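Long-range contact in pirin-like protein (Geobacillus kaustophilus, PDB 2P17), which is of unknown function but belongs to the pirin family, two-domain cupin proteins, and binds one iron ion per subunit: residues Glu35-Phe39 and Tyr188-Leu192. Numbering follows the deposited sequence.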
loop_
_atom_site.group_PDB
_atom_site.type_symbol
_atom_site.label_atom_id
_atom_site.label_comp_id
_atom_site.label_asym_id
_atom_site.label_seq_id
_atom_site.Cartn_x
_atom_site.Cartn_y
_atom_site.Cartn_z
ATOM N N GLU A 35 1.117 8.103 -14.510
ATOM C CA GLU A 35 2.370 7.819 -13.827
ATOM C C GLU A 35 2.276 6.625 -12.886
ATOM O O GLU A 35 3.261 5.904 -12.713
ATOM C CB GLU A 35 2.873 9.047 -13.047
ATOM C CG GLU A 35 4.282 8.881 -12.487
ATOM C CD GLU A 35 4.748 10.067 -11.662
ATOM O OE1 GLU A 35 4.262 11.194 -11.893
ATOM O OE2 GLU A 35 5.618 9.857 -10.789
ATOM N N TYR A 36 1.112 6.444 -12.258
ATOM C CA TYR A 36 1.011 5.520 -11.121
ATOM C C TYR A 36 0.334 4.188 -11.398
ATOM O O TYR A 36 0.351 3.310 -10.536
ATOM C CB TYR A 36 0.291 6.205 -9.964
ATOM C CG TYR A 36 0.951 7.470 -9.455
ATOM C CD1 TYR A 36 2.337 7.550 -9.262
ATOM C CD2 TYR A 36 0.175 8.561 -9.108
ATOM C CE1 TYR A 36 2.923 8.717 -8.772
ATOM C CE2 TYR A 36 0.756 9.727 -8.600
ATOM C CZ TYR A 36 2.120 9.790 -8.438
ATOM O OH TYR A 36 2.698 10.953 -7.924
ATOM N N ASP A 37 -0.220 4.051 -12.601
ATOM C CA ASP A 37 -0.917 2.851 -13.093
ATOM C C ASP A 37 -0.223 1.596 -12.555
ATOM O O ASP A 37 0.954 1.385 -12.848
ATOM C CB ASP A 37 -0.860 2.903 -14.633
ATOM C CG ASP A 37 -1.714 1.851 -15.316
ATOM O OD1 ASP A 37 -2.476 1.137 -14.636
ATOM O OD2 ASP A 37 -1.594 1.741 -16.565
ATOM N N PRO A 38 -0.948 0.713 -11.836
ATOM C CA PRO A 38 -2.396 0.632 -11.646
ATOM C C PRO A 38 -2.973 1.401 -10.459
ATOM O O PRO A 38 -4.169 1.271 -10.170
ATOM C CB PRO A 38 -2.613 -0.871 -11.409
ATOM C CG PRO A 38 -1.358 -1.288 -10.619
ATOM C CD PRO A 38 -0.244 -0.411 -11.177
ATOM N N PHE A 39 -2.148 2.173 -9.756
ATOM C CA PHE A 39 -2.630 2.896 -8.572
ATOM C C PHE A 39 -3.229 4.237 -8.957
ATOM O O PHE A 39 -2.773 4.870 -9.911
ATOM C CB PHE A 39 -1.500 3.039 -7.553
ATOM C CG PHE A 39 -0.843 1.735 -7.245
ATOM C CD1 PHE A 39 -1.570 0.711 -6.656
ATOM C CD2 PHE A 39 0.471 1.494 -7.601
ATOM C CE1 PHE A 39 -0.991 -0.533 -6.388
ATOM C CE2 PHE A 39 1.055 0.261 -7.324
ATOM C CZ PHE A 39 0.320 -0.751 -6.716
ATOM N N TYR A 188 6.120 -4.256 -13.610
ATOM C CA TYR A 188 5.401 -3.696 -12.461
ATOM C C TYR A 188 5.831 -2.245 -12.234
ATOM O O TYR A 188 6.988 -1.870 -12.457
ATOM C CB TYR A 188 5.666 -4.495 -11.186
ATOM C CG TYR A 188 4.775 -5.694 -10.923
ATOM C CD1 TYR A 188 4.269 -6.477 -11.953
ATOM C CD2 TYR A 188 4.476 -6.061 -9.607
ATOM C CE1 TYR A 188 3.479 -7.590 -11.677
ATOM C CE2 TYR A 188 3.681 -7.169 -9.320
ATOM C CZ TYR A 188 3.187 -7.925 -10.361
ATOM O OH TYR A 188 2.418 -9.048 -10.093
ATOM N N ASN A 189 4.881 -1.455 -11.746
ATOM C CA ASN A 189 5.079 -0.057 -11.435
ATOM C C ASN A 189 4.845 0.084 -9.943
ATOM O O ASN A 189 3.848 -0.411 -9.426
ATOM C CB ASN A 189 4.079 0.778 -12.250
ATOM C CG ASN A 189 4.280 2.283 -12.092
ATOM O OD1 ASN A 189 5.367 2.753 -11.758
ATOM N ND2 ASN A 189 3.234 3.040 -12.373
ATOM N N GLY A 190 5.751 0.755 -9.236
ATOM C CA GLY A 190 5.579 0.838 -7.797
ATOM C C GLY A 190 6.388 1.881 -7.072
ATOM O O GLY A 190 7.061 2.728 -7.673
ATOM N N PHE A 191 6.309 1.798 -5.754
ATOM C CA PHE A 191 6.910 2.773 -4.879
ATOM C C PHE A 191 6.896 2.178 -3.481
ATOM O O PHE A 191 6.262 1.142 -3.236
ATOM C CB PHE A 191 6.099 4.089 -4.908
ATOM C CG PHE A 191 4.698 3.944 -4.382
ATOM C CD1 PHE A 191 4.446 4.149 -3.033
ATOM C CD2 PHE A 191 3.662 3.527 -5.206
ATOM C CE1 PHE A 191 3.171 3.969 -2.513
ATOM C CE2 PHE A 191 2.379 3.338 -4.703
ATOM C CZ PHE A 191 2.127 3.565 -3.360
ATOM N N LEU A 192 7.562 2.839 -2.555
ATOM C CA LEU A 192 7.425 2.469 -1.145
ATOM C C LEU A 192 7.172 3.704 -0.302
ATOM O O LEU A 192 7.493 4.814 -0.721
ATOM C CB LEU A 192 8.636 1.644 -0.636
ATOM C CG LEU A 192 10.025 2.279 -0.729
ATOM C CD1 LEU A 192 10.290 3.273 0.406
ATOM C CD2 LEU A 192 11.101 1.196 -0.747
#
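N189 extends its carboxamide over the turn that ends helix 33-36, and its ND2 donates hydrogen bonds to E35 O and D37 O, each 2.9 Å. A primary carboxamide suits this place because its NH2 has two protons for two carbonyls: that of E35, still in the one-turn helix, and that of D37, just past it. The cis peptide before P38 makes a type VIa β-turn, closed by a backbone hydrogen bond from F39 N to Y36 O (2.9 Å). The D37 carboxylate instead accepts from V245 N and N246 N. Pirins pair two cupin β-barrels; this buried contact joins the end of helix 33-36 and the turn into strand 39-47 of the N-terminal cupin to strand 189-196 of the C-terminal one, away from the iron site. Two residues along, F191 turns its edge to the face of F39 in an offset edge-to-face pair, centroids 5.8 Å apart and planes at 86°. Phenylalanine suits both positions, offering a flat apolar face and a C-H edge; F39 also packs on L114, V116 and V167.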